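PDB 4DZ4: agmatinase from Burkholderia thailandensis, which probably catalyses the manganese-dependent hydrolysis of agmatine to putrescine and urea, as a member of the arginase family. Local coordinates for residues B[11-15]-B[26-32]; B[143-147]-B[185-191]; B[253-258]-B[295-301]; B[272-276]-B[307-312]. One frame throughout, in Å; residues are numbered along the deposited sequence.

Interaction 1 (B[11-15]-B[26-32]); sequences GDGAI and ENTYAGV. With EDO (1,2-ethanediol), chain Y.
Gly11 meets Glu26 through its CA, which lies 3.4 Å from Glu26 OE1. At Asp12 the chain starts to use the carboxylate of Glu26. Asp12 N donates to Glu26 OE1 over 2.9 Å and Gly13 N to Glu26 OE2, also over 2.9 Å, so one carboxylate straddles two successive amides. Both donors come from the syn side but lie 32° out of the carboxylate plane. The bend of the Glu26 chain at CG (chi2 -89°) turns the group across to them. The Asp12 side chain returns the favour: its OD1 takes the amide of Val32 at 2.8 Å, met nearly along the C-O bond, while its OD2 is held by Arg42 and the amide of Asp103, both of the second subunit. Ala14 follows with two roles. Its N donates a hydrogen bond to a water that donates in turn to Glu26 OE2 and Val32 O, and its CB packs 3.9 Å from Val32 CG1. Ile15 completes the apolar side, its CD1 resting 3.9 Å from Val32 CG2 with the two side chains crossing at about a right angle. The exchange is reciprocal: Glu26 takes two amides of 11-15, and Asp12 takes one of 26-32. Because Glu26 engages the amides where the helix 13-16 begins, its negative charge would probably be stabilised there, and the second carboxylate oxygen of Asp12 carries this N-terminal arm onto the neighbouring subunit.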
loop_
_atom_site.group_PDB
_atom_site.type_symbol
_atom_site.label_atom_id
_atom_site.label_comp_id
_atom_site.label_asym_id
_atom_site.label_seq_id
_atom_site.Cartn_x
_atom_site.Cartn_y
_atom_site.Cartn_z
ATOM N N GLY B 11 17.012 25.216 -9.160
ATOM C CA GLY B 11 16.443 23.979 -9.696
ATOM C C GLY B 11 17.343 23.258 -10.682
ATOM O O GLY B 11 18.055 23.890 -11.474
ATOM N N ASP B 12 17.314 21.932 -10.631
ATOM C CA ASP B 12 17.952 21.061 -11.636
ATOM C C ASP B 12 19.462 21.244 -11.679
ATOM O O ASP B 12 20.073 21.190 -12.734
ATOM C CB ASP B 12 17.320 21.281 -13.024
ATOM C CG ASP B 12 15.879 20.852 -13.059
ATOM O OD1 ASP B 12 15.605 19.761 -12.539
ATOM O OD2 ASP B 12 15.046 21.587 -13.629
ATOM N N GLY B 13 20.055 21.438 -10.509
ATOM C CA GLY B 13 21.514 21.569 -10.396
ATOM C C GLY B 13 22.303 20.399 -10.982
ATOM O O GLY B 13 23.367 20.620 -11.538
ATOM N N ALA B 14 21.766 19.173 -10.890
ATOM C CA ALA B 14 22.433 17.974 -11.392
ATOM C C ALA B 14 22.789 18.049 -12.884
ATOM O O ALA B 14 23.725 17.379 -13.352
ATOM C CB ALA B 14 21.555 16.749 -11.107
ATOM N N ILE B 15 22.053 18.863 -13.636
ATOM C CA ILE B 15 22.253 18.968 -15.073
ATOM C C ILE B 15 22.704 20.369 -15.507
ATOM O O ILE B 15 23.023 20.566 -16.670
ATOM C CB ILE B 15 20.997 18.499 -15.888
ATOM C CG1 ILE B 15 19.758 19.397 -15.634
ATOM C CG2 ILE B 15 20.738 17.000 -15.617
ATOM C CD1 ILE B 15 18.592 19.216 -16.621
ATOM N N GLU B 26 17.090 23.775 -4.648
ATOM C CA GLU B 26 16.057 22.932 -5.268
ATOM C C GLU B 26 14.740 23.033 -4.500
ATOM O O GLU B 26 14.749 23.210 -3.288
ATOM C CB GLU B 26 16.482 21.443 -5.249
ATOM C CG GLU B 26 17.817 21.187 -5.931
ATOM C CD GLU B 26 17.707 20.902 -7.425
ATOM O OE1 GLU B 26 16.605 21.014 -8.024
ATOM O OE2 GLU B 26 18.758 20.567 -8.018
ATOM N N ASN B 27 13.611 22.941 -5.198
ATOM C CA ASN B 27 12.374 22.509 -4.540
ATOM C C ASN B 27 12.520 21.013 -4.248
ATOM O O ASN B 27 12.847 20.230 -5.133
ATOM C CB ASN B 27 11.148 22.815 -5.404
ATOM C CG ASN B 27 10.748 24.289 -5.340
ATOM O OD1 ASN B 27 11.078 25.006 -4.376
ATOM N ND2 ASN B 27 10.034 24.751 -6.361
ATOM N N THR B 28 12.364 20.629 -2.982
ATOM C CA THR B 28 12.715 19.258 -2.571
ATOM C C THR B 28 11.917 18.199 -3.347
ATOM O O THR B 28 12.435 17.115 -3.634
ATOM C CB THR B 28 12.532 19.105 -1.039
ATOM O OG1 THR B 28 13.147 20.228 -0.390
ATOM C CG2 THR B 28 13.210 17.826 -0.524
ATOM N N TYR B 29 10.674 18.560 -3.701
ATOM C CA TYR B 29 9.686 17.718 -4.403
ATOM C C TYR B 29 9.811 17.766 -5.933
ATOM O O TYR B 29 8.965 17.233 -6.621
ATOM C CB TYR B 29 8.248 18.150 -4.015
ATOM C CG TYR B 29 8.057 19.667 -4.001
ATOM C CD1 TYR B 29 7.721 20.368 -5.174
ATOM C CD2 TYR B 29 8.190 20.387 -2.815
ATOM C CE1 TYR B 29 7.526 21.748 -5.156
ATOM C CE2 TYR B 29 8.016 21.760 -2.776
ATOM C CZ TYR B 29 7.693 22.441 -3.945
ATOM O OH TYR B 29 7.528 23.804 -3.911
ATOM N N ALA B 30 10.854 18.401 -6.453
ATOM C CA ALA B 30 11.037 18.465 -7.906
ATOM C C ALA B 30 12.526 18.389 -8.230
ATOM O O ALA B 30 13.354 18.112 -7.347
ATOM C CB ALA B 30 10.408 19.745 -8.462
ATOM N N GLY B 31 12.874 18.649 -9.484
ATOM C CA GLY B 31 14.284 18.714 -9.865
ATOM C C GLY B 31 14.905 17.376 -10.224
ATOM O O GLY B 31 14.442 16.325 -9.778
ATOM N N VAL B 32 15.986 17.401 -11.012
ATOM C CA VAL B 32 16.606 16.128 -11.468
ATOM C C VAL B 32 17.080 15.310 -10.261
ATOM O O VAL B 32 17.702 15.837 -9.342
ATOM C CB VAL B 32 17.746 16.361 -12.461
ATOM C CG1 VAL B 32 18.451 15.037 -12.772
ATOM C CG2 VAL B 32 17.221 16.993 -13.745
HETATM C C1 EDO Y . 17.609 20.382 -1.994
HETATM O O1 EDO Y . 18.597 21.246 -2.567
HETATM C C2 EDO Y . 16.552 21.115 -1.178
HETATM O O2 EDO Y . 15.277 21.001 -1.772
HETATM O O HOH W 1 19.066 18.466 -9.740
#

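Interaction 2 (B[143-147]-B[185-191]); sequences YPLLI and KAVKDGL
Tyr143 reaches helix 182-188 because its CG stands opposite the backbone N (chi1 176°), which carries the ring over to the other helix, and Asp189 answers with CG on the far side from its own carbonyl carbon, bringing the carboxylate to the phenol. Tyr143 OH donates to Asp189 OD2 over 2.6 Å, a short bond that meets the oxygen on its syn side, 18° out of the carboxylate plane. OD2 itself lies at the ring edge. One face of the same ring is covered by Lys185 CB, a CH-pi contact 4.2 Å from the ring centroid and 24° off the normal; Ile147 CD1, from the tyrosine's own helix, sits over the rim of the opposite face. The ring is thereby confined on both faces and tied at its hydroxyl. Next to this polar end, Leu191 CD1 packs against three side chains, 3.7 Å from Ile147 CG1, 3.9 Å from Tyr143 CE1 and 4.2 Å from Leu146 CB. Leu191 can turn back toward the helix 142-153 because Gly190, at positive phi, ends its helix in a Schellman motif, with Leu191 N bonded to Ala186 O. The ammonium end of Lys185 leads off to Ser176 OG and Pro174 O. Around the pair, helix 114-126 meets Tyr143 and Ile147 through Lys115, Leu146 lies against Tyr242 of strand 240-246, and a backbone bond between Leu191 and Leu157 joins the turn to the chain just ahead of strand 158-162.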
loop_
_atom_site.group_PDB
_atom_site.type_symbol
_atom_site.label_atom_id
_atom_site.label_comp_id
_atom_site.label_asym_id
_atom_site.label_seq_id
_atom_site.Cartn_x
_atom_site.Cartn_y
_atom_site.Cartn_z
ATOM N N TYR B 143 31.106 -8.534 -4.550
ATOM C CA TYR B 143 32.188 -9.431 -4.937
ATOM C C TYR B 143 32.977 -8.882 -6.145
ATOM O O TYR B 143 34.177 -8.654 -6.034
ATOM C CB TYR B 143 31.631 -10.856 -5.149
ATOM C CG TYR B 143 32.620 -11.863 -5.652
ATOM C CD1 TYR B 143 33.894 -12.008 -5.057
ATOM C CD2 TYR B 143 32.276 -12.724 -6.705
ATOM C CE1 TYR B 143 34.800 -12.949 -5.534
ATOM C CE2 TYR B 143 33.191 -13.654 -7.203
ATOM C CZ TYR B 143 34.441 -13.774 -6.583
ATOM O OH TYR B 143 35.314 -14.714 -7.061
ATOM N N PRO B 144 32.315 -8.614 -7.294
ATOM C CA PRO B 144 33.147 -8.028 -8.356
ATOM C C PRO B 144 33.708 -6.644 -8.010
ATOM O O PRO B 144 34.798 -6.277 -8.474
ATOM C CB PRO B 144 32.186 -7.925 -9.568
ATOM C CG PRO B 144 30.803 -8.202 -9.003
ATOM C CD PRO B 144 31.031 -9.106 -7.819
ATOM N N LEU B 145 33.010 -5.896 -7.147
ATOM C CA LEU B 145 33.544 -4.608 -6.708
ATOM C C LEU B 145 34.831 -4.820 -5.921
ATOM O O LEU B 145 35.806 -4.086 -6.130
ATOM C CB LEU B 145 32.511 -3.831 -5.868
ATOM C CG LEU B 145 31.282 -3.298 -6.641
ATOM C CD1 LEU B 145 30.315 -2.613 -5.675
ATOM C CD2 LEU B 145 31.670 -2.330 -7.774
ATOM N N LEU B 146 34.852 -5.825 -5.049
ATOM C CA LEU B 146 36.059 -6.146 -4.293
ATOM C C LEU B 146 37.204 -6.609 -5.208
ATOM O O LEU B 146 38.362 -6.295 -4.972
ATOM C CB LEU B 146 35.776 -7.208 -3.229
ATOM C CG LEU B 146 34.989 -6.720 -2.013
ATOM C CD1 LEU B 146 34.555 -7.938 -1.213
ATOM C CD2 LEU B 146 35.795 -5.728 -1.145
ATOM N N ILE B 147 36.878 -7.379 -6.238
ATOM C CA ILE B 147 37.902 -7.809 -7.209
ATOM C C ILE B 147 38.616 -6.586 -7.772
ATOM O O ILE B 147 39.851 -6.521 -7.774
ATOM C CB ILE B 147 37.290 -8.669 -8.348
ATOM C CG1 ILE B 147 36.857 -10.028 -7.777
ATOM C CG2 ILE B 147 38.267 -8.840 -9.518
ATOM C CD1 ILE B 147 35.987 -10.841 -8.713
ATOM N N LYS B 185 33.379 -16.766 -1.500
ATOM C CA LYS B 185 34.300 -16.715 -2.645
ATOM C C LYS B 185 35.385 -15.665 -2.421
ATOM O O LYS B 185 36.550 -15.919 -2.709
ATOM C CB LYS B 185 33.512 -16.452 -3.940
ATOM C CG LYS B 185 32.455 -17.539 -4.182
ATOM C CD LYS B 185 31.613 -17.211 -5.414
ATOM C CE LYS B 185 30.456 -18.200 -5.553
ATOM N NZ LYS B 185 29.641 -17.787 -6.748
ATOM N N ALA B 186 35.010 -14.501 -1.891
ATOM C CA ALA B 186 35.964 -13.417 -1.605
ATOM C C ALA B 186 37.055 -13.887 -0.618
ATOM O O ALA B 186 38.224 -13.596 -0.809
ATOM C CB ALA B 186 35.252 -12.183 -1.063
ATOM N N VAL B 187 36.670 -14.644 0.412
ATOM C CA VAL B 187 37.664 -15.203 1.338
ATOM C C VAL B 187 38.556 -16.252 0.668
ATOM O O VAL B 187 39.787 -16.224 0.799
ATOM C CB VAL B 187 37.038 -15.793 2.621
ATOM C CG1 VAL B 187 38.091 -16.596 3.402
ATOM C CG2 VAL B 187 36.463 -14.670 3.468
ATOM N N LYS B 188 37.940 -17.163 -0.078
ATOM C CA LYS B 188 38.718 -18.173 -0.789
ATOM C C LYS B 188 39.678 -17.548 -1.840
ATOM O O LYS B 188 40.775 -18.067 -2.061
ATOM C CB LYS B 188 37.788 -19.217 -1.417
ATOM C CG LYS B 188 36.969 -19.998 -0.377
ATOM C CD LYS B 188 37.815 -20.827 0.590
ATOM C CE LYS B 188 37.133 -20.866 1.952
ATOM N NZ LYS B 188 37.913 -21.584 3.004
ATOM N N ASP B 189 39.280 -16.445 -2.463
ATOM C CA ASP B 189 40.148 -15.743 -3.430
ATOM C C ASP B 189 41.253 -14.935 -2.738
ATOM O O ASP B 189 42.131 -14.414 -3.423
ATOM C CB ASP B 189 39.362 -14.776 -4.334
ATOM C CG ASP B 189 38.382 -15.473 -5.273
ATOM O OD1 ASP B 189 38.376 -16.729 -5.375
ATOM O OD2 ASP B 189 37.629 -14.721 -5.932
ATOM N N GLY B 190 41.213 -14.833 -1.410
ATOM C CA GLY B 190 42.156 -13.978 -0.667
ATOM C C GLY B 190 41.929 -12.477 -0.851
ATOM O O GLY B 190 42.853 -11.678 -0.609
ATOM N N LEU B 191 40.701 -12.086 -1.227
ATOM C CA LEU B 191 40.361 -10.672 -1.412
ATOM C C LEU B 191 40.243 -9.951 -0.097
ATOM O O LEU B 191 40.513 -8.749 -0.024
ATOM C CB LEU B 191 39.046 -10.490 -2.194
ATOM C CG LEU B 191 39.071 -10.986 -3.640
ATOM C CD1 LEU B 191 37.715 -10.764 -4.280
ATOM C CD2 LEU B 191 40.165 -10.279 -4.436
#

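Interaction 3 (B[253-258]-B[295-301]); sequences AFAPGT and YDQSEIT. With EDO (1,2-ethanediol), chain V.
Thr301 OG1 is the polar centre of the contact: it accepts the amide of Gly257 at 2.8 Å with an N-H...O angle of 154°. Pro256 CD lies 3.2 Å from the same oxygen, the ring and the threonine sliding past each other in opposite directions, and Thr301 CG2 packs 3.8 Å from Ala255 CB. The same CD of Pro256 also touches Ile300 CD1 at 3.8 Å. Gly257, at the centre of an inverse gamma turn, brings its CA within 3.3 Å of Tyr295 O, a CA-H...O contact. In the second shell, Asp296 OD1 fixes the threonine. It accepts from Thr301 OG1 at 2.7 Å, met 62° out of the carboxylate plane, while Thr301 N is accepted by the syn lone pair of Asp296 OD1 and Gln297 N also donates to this oxygen. With the hydroxyl proton directed to Asp296, the threonine oxygen is left to receive Gly257. A water donating to Phe254 O and Ile300 O adds a further bridge. Beyond the segments, Ser298 OG bonds to Tyr295 O of the third subunit, and Thr258 OG1 to Glu290 O of the same chain. The arrangement joins the start of helix 300-323 to the loop that follows the metal ligands Asp246 and Asp248, and borders the binuclear manganese site through Thr258, consistent with the arginase-family arrangement.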
loop_
_atom_site.group_PDB
_atom_site.type_symbol
_atom_site.label_atom_id
_atom_site.label_comp_id
_atom_site.label_asym_id
_atom_site.label_seq_id
_atom_site.Cartn_x
_atom_site.Cartn_y
_atom_site.Cartn_z
ATOM N N ALA B 253 11.403 -3.107 10.868
ATOM C CA ALA B 253 10.618 -1.906 11.189
ATOM C C ALA B 253 11.189 -0.655 10.521
ATOM O O ALA B 253 10.424 0.239 10.082
ATOM C CB ALA B 253 10.532 -1.694 12.698
ATOM N N PHE B 254 12.529 -0.593 10.453
ATOM C CA PHE B 254 13.228 0.545 9.889
ATOM C C PHE B 254 13.525 0.318 8.413
ATOM O O PHE B 254 13.651 1.296 7.653
ATOM C CB PHE B 254 14.562 0.750 10.621
ATOM C CG PHE B 254 14.397 0.988 12.086
ATOM C CD1 PHE B 254 14.219 2.288 12.584
ATOM C CD2 PHE B 254 14.409 -0.088 12.978
ATOM C CE1 PHE B 254 14.043 2.497 13.944
ATOM C CE2 PHE B 254 14.202 0.120 14.335
ATOM C CZ PHE B 254 14.034 1.410 14.821
ATOM N N ALA B 255 13.620 -0.952 8.001
ATOM C CA ALA B 255 14.010 -1.269 6.612
ATOM C C ALA B 255 13.085 -2.393 6.095
ATOM O O ALA B 255 13.540 -3.522 5.886
ATOM C CB ALA B 255 15.493 -1.713 6.559
ATOM N N PRO B 256 11.792 -2.078 5.883
ATOM C CA PRO B 256 10.874 -3.127 5.376
ATOM C C PRO B 256 11.152 -3.470 3.910
ATOM O O PRO B 256 10.798 -4.572 3.440
ATOM C CB PRO B 256 9.486 -2.477 5.517
ATOM C CG PRO B 256 9.737 -0.974 5.502
ATOM C CD PRO B 256 11.044 -0.857 6.279
ATOM N N GLY B 257 11.752 -2.516 3.203
ATOM C CA GLY B 257 11.969 -2.622 1.763
ATOM C C GLY B 257 13.228 -3.389 1.436
ATOM O O GLY B 257 14.181 -2.826 0.935
ATOM N N THR B 258 13.210 -4.691 1.689
ATOM C CA THR B 258 14.392 -5.506 1.435
ATOM C C THR B 258 13.972 -6.944 1.131
ATOM O O THR B 258 12.864 -7.364 1.479
ATOM C CB THR B 258 15.415 -5.359 2.597
ATOM O OG1 THR B 258 16.731 -5.730 2.127
ATOM C CG2 THR B 258 14.990 -6.198 3.833
ATOM N N TYR B 295 8.965 -3.273 -1.867
ATOM C CA TYR B 295 8.637 -3.642 -0.479
ATOM C C TYR B 295 8.847 -2.490 0.490
ATOM O O TYR B 295 8.638 -2.645 1.685
ATOM C CB TYR B 295 9.490 -4.826 -0.047
ATOM C CG TYR B 295 9.061 -6.082 -0.793
ATOM C CD1 TYR B 295 7.980 -6.831 -0.345
ATOM C CD2 TYR B 295 9.708 -6.472 -1.965
ATOM C CE1 TYR B 295 7.548 -7.949 -1.049
ATOM C CE2 TYR B 295 9.284 -7.595 -2.672
ATOM C CZ TYR B 295 8.212 -8.328 -2.202
ATOM O OH TYR B 295 7.781 -9.442 -2.920
ATOM N N ASP B 296 9.262 -1.329 -0.019
ATOM C CA ASP B 296 9.434 -0.174 0.869
ATOM C C ASP B 296 8.087 0.440 1.281
ATOM O O ASP B 296 7.039 0.229 0.630
ATOM C CB ASP B 296 10.327 0.888 0.223
ATOM C CG ASP B 296 11.103 1.707 1.240
ATOM O OD1 ASP B 296 10.881 1.547 2.471
ATOM O OD2 ASP B 296 11.970 2.499 0.811
ATOM N N GLN B 297 8.118 1.175 2.372
ATOM C CA GLN B 297 6.894 1.791 2.890
ATOM C C GLN B 297 7.195 3.258 3.123
ATOM O O GLN B 297 8.019 3.582 3.982
ATOM C CB GLN B 297 6.442 1.071 4.172
ATOM C CG GLN B 297 6.232 -0.457 3.956
ATOM C CD GLN B 297 5.021 -0.739 3.047
ATOM O OE1 GLN B 297 4.226 0.179 2.761
ATOM N NE2 GLN B 297 4.870 -1.990 2.584
ATOM N N SER B 298 6.564 4.143 2.331
ATOM C CA SER B 298 6.824 5.575 2.428
ATOM C C SER B 298 8.330 5.897 2.361
ATOM O O SER B 298 8.819 6.813 3.042
ATOM C CB SER B 298 6.192 6.153 3.699
ATOM O OG SER B 298 4.787 5.962 3.628
ATOM N N GLU B 299 9.027 5.107 1.546
ATOM C CA GLU B 299 10.453 5.271 1.266
ATOM C C GLU B 299 11.360 5.172 2.476
ATOM O O GLU B 299 12.543 5.536 2.374
ATOM C CB GLU B 299 10.738 6.619 0.581
ATOM C CG GLU B 299 9.969 6.887 -0.694
ATOM C CD GLU B 299 10.391 8.215 -1.267
ATOM O OE1 GLU B 299 10.138 9.270 -0.620
ATOM O OE2 GLU B 299 11.043 8.207 -2.328
ATOM N N ILE B 300 10.850 4.703 3.614
ATOM C CA ILE B 300 11.687 4.775 4.826
ATOM C C ILE B 300 12.996 3.971 4.687
ATOM O O ILE B 300 14.037 4.352 5.265
ATOM C CB ILE B 300 10.916 4.456 6.125
ATOM C CG1 ILE B 300 10.614 2.934 6.246
ATOM C CG2 ILE B 300 9.685 5.391 6.270
ATOM C CD1 ILE B 300 10.038 2.517 7.592
ATOM N N THR B 301 12.948 2.869 3.937
ATOM C CA THR B 301 14.160 2.047 3.756
ATOM C C THR B 301 15.191 2.777 2.922
ATOM O O THR B 301 16.383 2.857 3.282
ATOM C CB THR B 301 13.857 0.719 3.066
ATOM O OG1 THR B 301 12.778 0.065 3.765
ATOM C CG2 THR B 301 15.105 -0.197 3.076
HETATM C C1 EDO V . 8.122 11.508 -2.487
HETATM O O1 EDO V . 8.001 10.682 -1.327
HETATM C C2 EDO V . 8.880 10.782 -3.606
HETATM O O2 EDO V . 10.294 10.706 -3.308
HETATM O O HOH W 2 14.074 3.995 8.017
#

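Interaction 4 (B[272-276]-B[307-312]); sequences LAIVR and HVACDL
Two helices that flank strand 282-289 in sequence, 268-276 and 300-323, run side by side in one helical layer of the alpha/beta fold, their local axes 9.7 Å apart and nearly parallel at -17°. Leu272 supplies the apolar contact at one end: its CD2 is 3.8 Å from Val308 CG2 and 3.9 Å from His307 CB. Val275 CG1 does the same at the other, 4.1 Å from Leu312 CD2 and close to Asp311 CB. Beside these apolar contacts lies a salt bridge, Arg276 NE to Asp311 OD2 at 2.9 Å. The bond is fairly straight (160°), in the guanidinium plane, yet it reaches OD2 from above the carboxylate plane, and the two planes stand 86° apart. The arginine, extended from CG to NE, runs back along its own helix, where Leu272 CB covers the rim of one guanidinium face. A water at the guanidinium edge accepts from Arg276 NH2, donates to Asp311 OD2 at 2.7 Å and bonds His307 ND1 at 2.8 Å. OD2 thus has two donors, and OD1 takes the indole of Trp88, so the buried carboxylate is well supplied and probably remains ionised. Leu272 and His307 also pack on Ala263 of the third subunit, while Val308 and Leu312 turn to strand 282-289. Helix 268-276 is the beta-alpha-beta crossover between neighbouring parallel strands 240-246 and 282-289; helix 300-323 follows, as in the three-layer arginase fold.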
loop_
_atom_site.group_PDB
_atom_site.type_symbol
_atom_site.label_atom_id
_atom_site.label_comp_id
_atom_site.label_asym_id
_atom_site.label_seq_id
_atom_site.Cartn_x
_atom_site.Cartn_y
_atom_site.Cartn_z
ATOM N N LEU B 272 23.656 4.636 12.178
ATOM C CA LEU B 272 24.234 5.910 11.769
ATOM C C LEU B 272 25.266 6.374 12.808
ATOM O O LEU B 272 26.284 6.982 12.454
ATOM C CB LEU B 272 23.139 6.954 11.539
ATOM C CG LEU B 272 22.235 6.648 10.319
ATOM C CD1 LEU B 272 21.119 7.677 10.288
ATOM C CD2 LEU B 272 23.018 6.644 8.989
ATOM N N ALA B 273 24.992 6.097 14.088
ATOM C CA ALA B 273 25.928 6.472 15.157
ATOM C C ALA B 273 27.268 5.750 14.923
ATOM O O ALA B 273 28.342 6.334 15.125
ATOM C CB ALA B 273 25.360 6.097 16.521
ATOM N N ILE B 274 27.191 4.485 14.505
ATOM C CA ILE B 274 28.400 3.708 14.188
ATOM C C ILE B 274 29.110 4.270 12.949
ATOM O O ILE B 274 30.296 4.604 13.019
ATOM C CB ILE B 274 28.086 2.202 14.014
ATOM C CG1 ILE B 274 27.537 1.620 15.325
ATOM C CG2 ILE B 274 29.341 1.433 13.593
ATOM C CD1 ILE B 274 26.815 0.287 15.116
ATOM N N VAL B 275 28.391 4.411 11.844
ATOM C CA VAL B 275 29.001 4.887 10.590
ATOM C C VAL B 275 29.638 6.259 10.754
ATOM O O VAL B 275 30.788 6.488 10.320
ATOM C CB VAL B 275 28.008 4.857 9.411
ATOM C CG1 VAL B 275 28.612 5.503 8.148
ATOM C CG2 VAL B 275 27.657 3.396 9.109
ATOM N N ARG B 276 28.940 7.146 11.452
ATOM C CA ARG B 276 29.440 8.493 11.652
ATOM C C ARG B 276 30.741 8.552 12.441
ATOM O O ARG B 276 31.478 9.544 12.337
ATOM C CB ARG B 276 28.392 9.367 12.321
ATOM C CG ARG B 276 27.240 9.728 11.386
ATOM C CD ARG B 276 26.140 10.406 12.178
ATOM N NE ARG B 276 24.898 10.537 11.389
ATOM C CZ ARG B 276 23.731 10.872 11.938
ATOM N NH1 ARG B 276 23.663 11.106 13.251
ATOM N NH2 ARG B 276 22.643 10.984 11.189
ATOM N N HIS B 307 20.814 8.076 3.962
ATOM C CA HIS B 307 21.536 8.651 5.131
ATOM C C HIS B 307 22.889 7.981 5.277
ATOM O O HIS B 307 23.885 8.655 5.535
ATOM C CB HIS B 307 20.732 8.466 6.425
ATOM C CG HIS B 307 19.735 9.569 6.705
ATOM N ND1 HIS B 307 20.010 10.606 7.565
ATOM C CD2 HIS B 307 18.445 9.783 6.224
ATOM C CE1 HIS B 307 18.927 11.420 7.638
ATOM N NE2 HIS B 307 17.961 10.905 6.828
ATOM N N VAL B 308 22.934 6.648 5.172
ATOM C CA VAL B 308 24.218 5.903 5.276
ATOM C C VAL B 308 25.196 6.426 4.220
ATOM O O VAL B 308 26.340 6.759 4.532
ATOM C CB VAL B 308 24.023 4.373 5.198
ATOM C CG1 VAL B 308 25.385 3.634 5.115
ATOM C CG2 VAL B 308 23.201 3.914 6.408
ATOM N N ALA B 309 24.705 6.567 2.994
ATOM C CA ALA B 309 25.535 7.013 1.870
ATOM C C ALA B 309 26.012 8.440 2.129
ATOM O O ALA B 309 27.175 8.766 1.862
ATOM C CB ALA B 309 24.738 6.933 0.559
ATOM N N CYS B 310 25.141 9.265 2.702
ATOM C CA CYS B 310 25.486 10.658 2.960
ATOM C C CYS B 310 26.606 10.714 4.011
ATOM O O CYS B 310 27.613 11.420 3.840
ATOM C CB CYS B 310 24.248 11.444 3.424
ATOM S SG CYS B 310 24.619 13.129 4.007
ATOM N N ASP B 311 26.457 9.929 5.060
ATOM C CA ASP B 311 27.503 9.881 6.084
ATOM C C ASP B 311 28.836 9.350 5.574
ATOM O O ASP B 311 29.881 9.846 5.997
ATOM C CB ASP B 311 26.998 9.144 7.325
ATOM C CG ASP B 311 25.988 9.991 8.115
ATOM O OD1 ASP B 311 26.123 11.233 8.120
ATOM O OD2 ASP B 311 25.064 9.421 8.744
ATOM N N LEU B 312 28.805 8.379 4.657
ATOM C CA LEU B 312 30.032 7.922 3.989
ATOM C C LEU B 312 30.715 9.067 3.223
ATOM O O LEU B 312 31.941 9.245 3.325
ATOM C CB LEU B 312 29.751 6.707 3.070
ATOM C CG LEU B 312 29.350 5.441 3.858
ATOM C CD1 LEU B 312 28.721 4.417 2.933
ATOM C CD2 LEU B 312 30.574 4.849 4.569
HETATM O O HOH W 3 22.711 10.686 8.301
#

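In the fold
Interactions 3 and 4 share helix 300-323: interaction 3 holds its start and interaction 4 a later turn, with centres 17 Å apart and nearest atoms about 7 Å apart. Interaction 3 lies closest to the metals, the side chain of Thr258 being about 6 Å from a manganese ion, against about 11 Å for Tyr143 of interaction 2 and about 14 Å for Val308 of interaction 4. Interaction 2 lies across the chain's centre from interactions 1 and 4, its centre 38 Å from that of interaction 1. Interaction 1 is remote from the active site and lies at subunit interfaces, touching the second and third subunits; interactions 3 and 4 also touch the third.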